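Long-range contacts in TqaA (Penicillium aethiopicum, PDB 5EJD), which serves as the T3 thiolation (carrier) domain of a probable nonribosomal peptide synthetase, bearing a covalently attached 4'-phosphopantetheine arm: residues A8-A13 and L68-A72; W16-I22 and D31-G37; K2-T6 and I27-D31. One frame throughout, in Å; residues are numbered along the deposited sequence.

Contact 1. Residues A8-A13 and L68-A72; sequences AERELA and LSELA
The helix segments 8-13 and 68-72 cross steeply, their axes 9.1 Å apart at closest approach with 115° between their N-to-C directions, and the backbones come nearest where Ala8 faces Ala72. The pair joins the first and last helices of the compact helical carrier-protein fold. Two alanines meet where the CA atoms are nearest: Ala8 CB lies 4.0 Å from Ala72 CB, and Glu9 lays its methylene CG on that same methyl. One turn further along, Leu12 reaches across with CG anti to its backbone N (chi1 -164°). This sets CD2 in a notch on the opposing helix, 3.6 Å from Leu68 O and 3.8 Å from Leu71 CD2, while the side chains of Leu12 and Leu71 meet at about a right angle. Leu68 returns the insertion. Its CD2 rests 3.7 Å from Glu9 O, and its CD1 reaches the backbone and methyl of Ala13, so each helix sends a leucine into the other. Beyond the two segments, Phe57 borders Leu12, and helix 59-64 borders Leu71 through Asp61 and Ile62.

The polar contacts lie at Glu9 and Ser69. Glu9 has CG beside its backbone N (chi1 -65°) and an extended chain, which carries the carboxylate alongside Ser69. Of its oxygens, OE1 accepts from the backbone N of Ser5, which limits rotation of the group and would partly offset the burial of its charge. The second oxygen bridges the helices through one water, which donates both to Glu9 OE2 at 2.6 Å and to Ser69 O at 3.0 Å.

Contact 2. Residues W16-I22 and D31-G37; sequences WATVLDI and DNFFFRG
Trp16 holds CG beside its backbone N (chi1 -75°), and Phe33 holds CG anti to its own (chi1 -171°); together these torsions bring the phenyl edge over one indole face. The pair is a T-shaped stack with planes at 71° and Phe33 CD2 3.6 Å from Trp16 CE2. Phe33 CB adds a CH-pi contact, 4.1 Å from the centroid of the six-membered indole ring. The far edge of the indole meets backbone instead, Trp16 CH2 lying 3.5 Å from Asp31 O near the ring plane. Leu20 divides its methyls: CD2 leans obliquely on the Phe33 ring, whereas CD1 lies 4.0 Å from Arg36 CB. The arginine, bent at chi2 and chi3, folds back so that Ile22 CD1 covers one guanidinium face, 3.8 Å from Arg36 NH1. The guanidinium is held by a salt bridge from Arg36 NH2 to Asp31 OD2 (2.8 Å), weak as a hydrogen bond because it is bent, and by Thr26 at NH1. The Phe33 side chain lies about 8 Å from that of Ser40, which carries the 4'-phosphopantetheine, and segment 31-37 opens the D-x-F-F-x-x-G-G-H-S signature of carrier domains, packed here on the end of helix 7-20.

Contact 3. Residues K2-T6 and I27-D31; sequences KQLST and ISASD
Ala29 N donates to Lys2 O in a hydrogen bond of 3.1 Å, nearly straight at 166° and with the donor tilted modestly, by 21°, from the carbonyl plane. Beside it Ser28 CB makes a plain packing contact, sitting 3.3 Å from Lys2 O. Because the bond from Ala29 is the sole hydrogen bond between the segments, the pairing is a local bridge and not a strand ladder, and neither segment has regular secondary structure.

Apolar contact continues from that bond. Leu4 has CG beside its backbone N, and this chi1 of -55° swings its branch to segment 27-31: CD2 lies 3.9 Å from Ala29 N and also touches the Ala29 methyl, while CD1 makes a looser contact with Ile27 O. The Ala29 methyl, which points toward segment 2-6, also packs on Gln3 O, and it touches Glu9 of helix 7-20. Thus the short N-terminal arm of the carrier domain, which ends with Thr6 as N-cap of that helix, is laid over the loop that follows the helix.

The loop presents Ala29 from a type I beta turn, Ser28 to Asp31, closed by Asp31 N donating to Ser28 O at 3.0 Å. A second link ties the ends, Ser28 N to Asp31 OD2 at 2.8 Å, with the donor well above the carboxylate plane; the same Asp31 oxygen has Arg36 as a second partner. Within the turn, Ser30 OG donates to Ser28 OG at 2.9 Å, and Ser30 OG also lies 4.1 Å from the CB of Lys2.

How the contacts relate
From the N terminus, residues 2-6 lead into helix 7-20, and contact 3 returns the chain to them at 27-31, closing a loop that holds this helix. Contact 2 closes a shorter loop, from the helix's C-terminal end to 31-37. These two loops cross, since their segments alternate, and Asp31 serves both. Contact 1 closes the longest loop, bringing helix 68-74 back to the start of helix 7-20; contact 2 nests inside it, and contact 3 crosses it. Direct links run between them: the backbone N of Leu68 and Ser69 probably bond to Asp31 O and Ala29 O, while Ile27 packs on Ala13, Ala17 and Ile22.

Contact 1. Residues A8-A13 and L68-A72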
loop_
_atom_site.group_PDB
_atom_site.type_symbol
_atom_site.label_atom_id
_atom_site.label_comp_id
_atom_site.label_asym_id
_atom_site.label_seq_id
_atom_site.Cartn_x
_atom_site.Cartn_y
_atom_site.Cartn_z
ATOM N N ALA B 8 14.501 -12.054 25.746
ATOM C CA ALA B 8 13.424 -11.646 24.887
ATOM C C ALA B 8 13.169 -10.113 25.010
ATOM O O ALA B 8 12.945 -9.453 24.002
ATOM C CB ALA B 8 12.152 -12.428 25.207
ATOM N N GLU B 9 13.216 -9.575 26.228
ATOM C CA GLU B 9 13.046 -8.151 26.428
ATOM C C GLU B 9 14.157 -7.396 25.737
ATOM O O GLU B 9 13.909 -6.385 25.099
ATOM C CB GLU B 9 12.947 -7.784 27.906
ATOM C CG GLU B 9 11.710 -8.352 28.603
ATOM C CD GLU B 9 11.491 -7.825 30.036
ATOM O OE1 GLU B 9 12.418 -7.247 30.658
ATOM O OE2 GLU B 9 10.377 -8.043 30.569
ATOM N N ARG B 10 15.379 -7.885 25.807
ATOM C CA ARG B 10 16.477 -7.201 25.144
ATOM C C ARG B 10 16.325 -7.202 23.647
ATOM O O ARG B 10 16.623 -6.198 23.005
ATOM C CB ARG B 10 17.849 -7.811 25.514
ATOM C CG ARG B 10 18.299 -7.481 26.930
ATOM C CD ARG B 10 19.592 -8.158 27.365
ATOM N NE ARG B 10 19.488 -8.292 28.815
ATOM C CZ ARG B 10 19.175 -9.406 29.473
ATOM N NH1 ARG B 10 19.000 -10.558 28.839
ATOM N NH2 ARG B 10 19.064 -9.362 30.789
ATOM N N GLU B 11 15.993 -8.353 23.080
ATOM C CA GLU B 11 15.938 -8.456 21.628
ATOM C C GLU B 11 14.791 -7.568 21.125
ATOM O O GLU B 11 14.922 -6.870 20.130
ATOM C CB GLU B 11 15.872 -9.900 21.042
ATOM C CG GLU B 11 17.075 -10.217 20.140
ATOM C CD GLU B 11 17.399 -9.265 18.956
ATOM O OE1 GLU B 11 16.632 -8.383 18.473
ATOM O OE2 GLU B 11 18.521 -9.448 18.456
ATOM N N LEU B 12 13.690 -7.576 21.853
ATOM C CA LEU B 12 12.544 -6.755 21.507
ATOM C C LEU B 12 12.809 -5.246 21.590
ATOM O O LEU B 12 12.354 -4.484 20.748
ATOM C CB LEU B 12 11.398 -7.131 22.423
ATOM C CG LEU B 12 10.043 -6.679 21.990
ATOM C CD1 LEU B 12 9.714 -7.231 20.604
ATOM C CD2 LEU B 12 9.040 -7.161 23.045
ATOM N N ALA B 13 13.601 -4.837 22.563
ATOM C CA ALA B 13 13.948 -3.458 22.700
ATOM C C ALA B 13 14.786 -2.983 21.531
ATOM O O ALA B 13 14.648 -1.857 21.053
ATOM C CB ALA B 13 14.715 -3.244 23.996
ATOM N N LEU B 68 6.170 -3.523 26.579
ATOM C CA LEU B 68 7.280 -4.363 26.124
ATOM C C LEU B 68 7.395 -5.678 26.874
ATOM O O LEU B 68 7.467 -6.742 26.256
ATOM C CB LEU B 68 8.589 -3.620 26.203
ATOM C CG LEU B 68 9.746 -4.215 25.397
ATOM C CD1 LEU B 68 10.721 -3.125 25.029
ATOM C CD2 LEU B 68 10.492 -5.279 26.155
ATOM N N SER B 69 7.418 -5.617 28.194
ATOM C CA SER B 69 7.588 -6.815 29.002
ATOM C C SER B 69 6.478 -7.817 28.735
ATOM O O SER B 69 6.749 -9.012 28.688
ATOM C CB SER B 69 7.651 -6.469 30.504
ATOM O OG SER B 69 6.451 -5.859 30.932
ATOM N N GLU B 70 5.240 -7.346 28.594
ATOM C CA GLU B 70 4.109 -8.232 28.283
ATOM C C GLU B 70 4.181 -8.851 26.902
ATOM O O GLU B 70 3.888 -10.023 26.729
ATOM C CB GLU B 70 2.822 -7.502 28.400
ATOM C CG GLU B 70 2.370 -7.140 29.803
ATOM C CD GLU B 70 0.901 -6.589 29.656
ATOM O OE1 GLU B 70 0.594 -5.762 28.734
ATOM O OE2 GLU B 70 -0.036 -7.036 30.341
ATOM N N LEU B 71 4.659 -8.087 25.932
ATOM C CA LEU B 71 4.832 -8.614 24.599
ATOM C C LEU B 71 5.941 -9.662 24.554
ATOM O O LEU B 71 5.860 -10.636 23.797
ATOM C CB LEU B 71 5.126 -7.480 23.589
ATOM C CG LEU B 71 5.374 -7.871 22.127
ATOM C CD1 LEU B 71 4.176 -8.585 21.526
ATOM C CD2 LEU B 71 5.704 -6.654 21.317
ATOM N N ALA B 72 6.995 -9.443 25.323
ATOM C CA ALA B 72 8.094 -10.418 25.371
ATOM C C ALA B 72 7.692 -11.783 25.905
ATOM O O ALA B 72 8.271 -12.771 25.493
ATOM C CB ALA B 72 9.249 -9.846 26.161
HETATM O O HOH W 1 9.226 -10.264 29.771
#

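Contact 2. Residues W16-I22 and D31-G37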
loop_
_atom_site.group_PDB
_atom_site.type_symbol
_atom_site.label_atom_id
_atom_site.label_comp_id
_atom_site.label_asym_id
_atom_site.label_seq_id
_atom_site.Cartn_x
_atom_site.Cartn_y
_atom_site.Cartn_z
ATOM N N TRP B 16 12.414 -2.413 18.717
ATOM C CA TRP B 16 11.683 -1.161 18.844
ATOM C C TRP B 16 12.585 0.012 18.525
ATOM O O TRP B 16 12.168 0.988 17.916
ATOM C CB TRP B 16 11.164 -1.012 20.255
ATOM C CG TRP B 16 9.995 -1.853 20.572
ATOM C CD1 TRP B 16 9.633 -3.012 19.986
ATOM C CD2 TRP B 16 9.057 -1.627 21.623
ATOM N NE1 TRP B 16 8.512 -3.533 20.608
ATOM C CE2 TRP B 16 8.139 -2.686 21.609
ATOM C CE3 TRP B 16 8.878 -0.597 22.540
ATOM C CZ2 TRP B 16 7.080 -2.751 22.469
ATOM C CZ3 TRP B 16 7.822 -0.672 23.422
ATOM C CH2 TRP B 16 6.943 -1.741 23.386
ATOM N N ALA B 17 13.832 -0.070 18.961
ATOM C CA ALA B 17 14.777 1.000 18.688
ATOM C C ALA B 17 14.959 1.234 17.185
ATOM O O ALA B 17 14.943 2.361 16.734
ATOM C CB ALA B 17 16.118 0.724 19.345
ATOM N N THR B 18 15.104 0.169 16.416
ATOM C CA THR B 18 15.300 0.310 14.982
ATOM C C THR B 18 14.019 0.820 14.314
ATOM O O THR B 18 14.065 1.701 13.481
ATOM C CB THR B 18 15.607 -1.080 14.375
ATOM O OG1 THR B 18 16.685 -1.706 15.070
ATOM C CG2 THR B 18 15.920 -1.023 12.909
ATOM N N VAL B 19 12.883 0.287 14.721
ATOM C CA VAL B 19 11.644 0.551 14.019
ATOM C C VAL B 19 11.129 1.946 14.341
ATOM O O VAL B 19 10.524 2.584 13.518
ATOM C CB VAL B 19 10.626 -0.559 14.374
ATOM C CG1 VAL B 19 9.197 -0.101 14.308
ATOM C CG2 VAL B 19 10.827 -1.755 13.450
ATOM N N LEU B 20 11.254 2.350 15.586
ATOM C CA LEU B 20 10.811 3.664 16.011
ATOM C C LEU B 20 11.923 4.718 15.876
ATOM O O LEU B 20 11.648 5.886 16.043
ATOM C CB LEU B 20 10.310 3.618 17.467
ATOM C CG LEU B 20 9.199 2.605 17.726
ATOM C CD1 LEU B 20 8.936 2.506 19.218
ATOM C CD2 LEU B 20 7.911 2.942 17.003
ATOM N N ASP B 21 13.154 4.321 15.544
ATOM C CA ASP B 21 14.283 5.265 15.391
ATOM C C ASP B 21 14.506 6.068 16.669
ATOM O O ASP B 21 14.657 7.279 16.653
ATOM C CB ASP B 21 14.045 6.194 14.204
ATOM C CG ASP B 21 14.593 5.625 12.894
ATOM O OD1 ASP B 21 15.770 5.185 12.920
ATOM O OD2 ASP B 21 13.851 5.578 11.850
ATOM N N ILE B 22 14.478 5.362 17.782
ATOM C CA ILE B 22 14.740 5.927 19.079
ATOM C C ILE B 22 15.916 5.163 19.684
ATOM O O ILE B 22 16.167 4.032 19.304
ATOM C CB ILE B 22 13.511 5.969 19.998
ATOM C CG1 ILE B 22 12.749 4.665 20.049
ATOM C CG2 ILE B 22 12.535 7.029 19.507
ATOM C CD1 ILE B 22 12.936 3.875 21.298
ATOM N N ASP B 31 7.670 0.376 28.853
ATOM C CA ASP B 31 7.303 1.202 27.713
ATOM C C ASP B 31 6.187 0.594 26.837
ATOM O O ASP B 31 6.116 -0.613 26.597
ATOM C CB ASP B 31 8.502 1.482 26.824
ATOM C CG ASP B 31 9.319 2.661 27.289
ATOM O OD1 ASP B 31 8.767 3.576 27.926
ATOM O OD2 ASP B 31 10.533 2.699 26.970
ATOM N N ASN B 32 5.310 1.488 26.399
ATOM C CA ASN B 32 4.195 1.168 25.549
ATOM C C ASN B 32 4.523 1.547 24.097
ATOM O O ASN B 32 4.831 2.706 23.793
ATOM C CB ASN B 32 2.981 1.946 26.054
ATOM C CG ASN B 32 1.763 1.705 25.224
ATOM O OD1 ASN B 32 1.759 1.950 23.999
ATOM N ND2 ASN B 32 0.740 1.152 25.838
ATOM N N PHE B 33 4.394 0.581 23.205
ATOM C CA PHE B 33 4.743 0.768 21.802
ATOM C C PHE B 33 4.084 1.998 21.165
ATOM O O PHE B 33 4.720 2.745 20.441
ATOM C CB PHE B 33 4.353 -0.492 21.017
ATOM C CG PHE B 33 4.852 -0.517 19.576
ATOM C CD1 PHE B 33 3.975 -0.282 18.535
ATOM C CD2 PHE B 33 6.140 -0.849 19.285
ATOM C CE1 PHE B 33 4.388 -0.319 17.231
ATOM C CE2 PHE B 33 6.577 -0.888 17.975
ATOM C CZ PHE B 33 5.694 -0.619 16.941
ATOM N N PHE B 34 2.802 2.190 21.426
ATOM C CA PHE B 34 2.047 3.281 20.817
ATOM C C PHE B 34 2.358 4.625 21.477
ATOM O O PHE B 34 2.525 5.626 20.779
ATOM C CB PHE B 34 0.546 2.962 20.834
ATOM C CG PHE B 34 0.216 1.700 20.074
ATOM C CD1 PHE B 34 0.064 1.731 18.701
ATOM C CD2 PHE B 34 0.125 0.492 20.706
ATOM C CE1 PHE B 34 -0.223 0.582 17.985
ATOM C CE2 PHE B 34 -0.171 -0.669 19.987
ATOM C CZ PHE B 34 -0.350 -0.627 18.625
ATOM N N PHE B 35 2.541 4.637 22.793
ATOM C CA PHE B 35 2.955 5.853 23.446
ATOM C C PHE B 35 4.342 6.326 22.985
ATOM O O PHE B 35 4.575 7.530 22.972
ATOM C CB PHE B 35 2.888 5.697 24.943
ATOM C CG PHE B 35 3.130 6.984 25.715
ATOM C CD1 PHE B 35 2.113 7.941 25.840
ATOM C CD2 PHE B 35 4.380 7.225 26.363
ATOM C CE1 PHE B 35 2.338 9.099 26.571
ATOM C CE2 PHE B 35 4.603 8.396 27.095
ATOM C CZ PHE B 35 3.585 9.327 27.199
ATOM N N ARG B 36 5.256 5.418 22.620
ATOM C CA ARG B 36 6.532 5.842 22.087
ATOM C C ARG B 36 6.462 6.237 20.601
ATOM O O ARG B 36 7.488 6.545 20.009
ATOM C CB ARG B 36 7.614 4.782 22.292
ATOM C CG ARG B 36 7.956 4.421 23.754
ATOM C CD ARG B 36 8.454 5.591 24.592
ATOM N NE ARG B 36 9.656 6.217 24.056
ATOM C CZ ARG B 36 10.897 5.872 24.385
ATOM N NH1 ARG B 36 11.921 6.491 23.807
ATOM N NH2 ARG B 36 11.123 4.897 25.256
ATOM N N GLY B 37 5.271 6.219 20.005
ATOM C CA GLY B 37 5.052 6.736 18.637
ATOM C C GLY B 37 4.749 5.709 17.545
ATOM O O GLY B 37 4.639 6.055 16.392
#

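Contact 3. Residues K2-T6 and I27-D31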
loop_
_atom_site.group_PDB
_atom_site.type_symbol
_atom_site.label_atom_id
_atom_site.label_comp_id
_atom_site.label_asym_id
_atom_site.label_seq_id
_atom_site.Cartn_x
_atom_site.Cartn_y
_atom_site.Cartn_z
ATOM N N LYS B 2 12.651 1.406 34.391
ATOM C CA LYS B 2 12.567 -0.104 34.625
ATOM C C LYS B 2 13.440 -1.033 33.710
ATOM O O LYS B 2 13.200 -1.137 32.519
ATOM C CB LYS B 2 11.116 -0.580 34.562
ATOM C CG LYS B 2 10.959 -2.003 35.068
ATOM C CD LYS B 2 9.521 -2.422 35.329
ATOM C CE LYS B 2 9.391 -3.963 35.284
ATOM N NZ LYS B 2 8.031 -4.509 35.557
ATOM N N GLN B 3 14.382 -1.768 34.307
ATOM C CA GLN B 3 15.456 -2.452 33.573
ATOM C C GLN B 3 14.980 -3.676 32.762
ATOM O O GLN B 3 14.018 -4.366 33.117
ATOM C CB GLN B 3 16.580 -2.866 34.551
ATOM C CG GLN B 3 17.910 -3.220 33.963
ATOM C CD GLN B 3 18.785 -4.130 34.847
ATOM O OE1 GLN B 3 18.376 -4.575 35.923
ATOM N NE2 GLN B 3 20.002 -4.394 34.388
ATOM N N LEU B 4 15.653 -3.912 31.640
ATOM C CA LEU B 4 15.382 -5.101 30.836
ATOM C C LEU B 4 16.016 -6.316 31.503
ATOM O O LEU B 4 17.223 -6.359 31.747
ATOM C CB LEU B 4 15.905 -4.945 29.415
ATOM C CG LEU B 4 15.425 -3.721 28.611
ATOM C CD1 LEU B 4 16.365 -3.391 27.467
ATOM C CD2 LEU B 4 13.979 -3.828 28.186
ATOM N N SER B 5 15.196 -7.329 31.713
ATOM C CA SER B 5 15.542 -8.431 32.581
ATOM C C SER B 5 15.723 -9.762 31.804
ATOM O O SER B 5 16.571 -10.543 32.177
ATOM C CB SER B 5 14.559 -8.559 33.747
ATOM O OG SER B 5 13.416 -9.228 33.301
ATOM N N THR B 6 14.972 -10.010 30.727
ATOM C CA THR B 6 15.103 -11.269 29.972
ATOM C C THR B 6 15.774 -11.047 28.637
ATOM O O THR B 6 15.944 -9.927 28.196
ATOM C CB THR B 6 13.737 -11.971 29.727
ATOM O OG1 THR B 6 13.081 -11.409 28.581
ATOM C CG2 THR B 6 12.816 -11.843 30.944
ATOM N N ILE B 27 14.819 2.840 26.337
ATOM C CA ILE B 27 13.702 1.900 26.317
ATOM C C ILE B 27 13.640 1.088 27.608
ATOM O O ILE B 27 14.602 0.438 27.966
ATOM C CB ILE B 27 13.791 0.962 25.103
ATOM C CG1 ILE B 27 13.657 1.760 23.818
ATOM C CG2 ILE B 27 12.671 -0.059 25.153
ATOM C CD1 ILE B 27 13.915 0.947 22.597
ATOM N N SER B 28 12.522 1.177 28.325
ATOM C CA SER B 28 12.348 0.421 29.520
ATOM C C SER B 28 11.298 -0.643 29.287
ATOM O O SER B 28 10.496 -0.563 28.362
ATOM C CB SER B 28 11.980 1.322 30.717
ATOM O OG SER B 28 10.585 1.453 30.859
ATOM N N ALA B 29 11.329 -1.655 30.138
ATOM C CA ALA B 29 10.434 -2.782 30.035
ATOM C C ALA B 29 8.974 -2.421 30.176
ATOM O O ALA B 29 8.125 -3.177 29.724
ATOM C CB ALA B 29 10.815 -3.838 31.055
ATOM N N SER B 30 8.682 -1.277 30.775
ATOM C CA SER B 30 7.283 -0.819 30.955
ATOM C C SER B 30 6.796 0.093 29.823
ATOM O O SER B 30 5.687 0.596 29.881
ATOM C CB SER B 30 7.199 -0.050 32.272
ATOM O OG SER B 30 8.109 1.035 32.229
ATOM N N ASP B 31 7.670 0.376 28.853
ATOM C CA ASP B 31 7.303 1.202 27.713
ATOM C C ASP B 31 6.187 0.594 26.837
ATOM O O ASP B 31 6.116 -0.613 26.597
ATOM C CB ASP B 31 8.502 1.482 26.824
ATOM C CG ASP B 31 9.319 2.661 27.289
ATOM O OD1 ASP B 31 8.767 3.576 27.926
ATOM O OD2 ASP B 31 10.533 2.699 26.970
#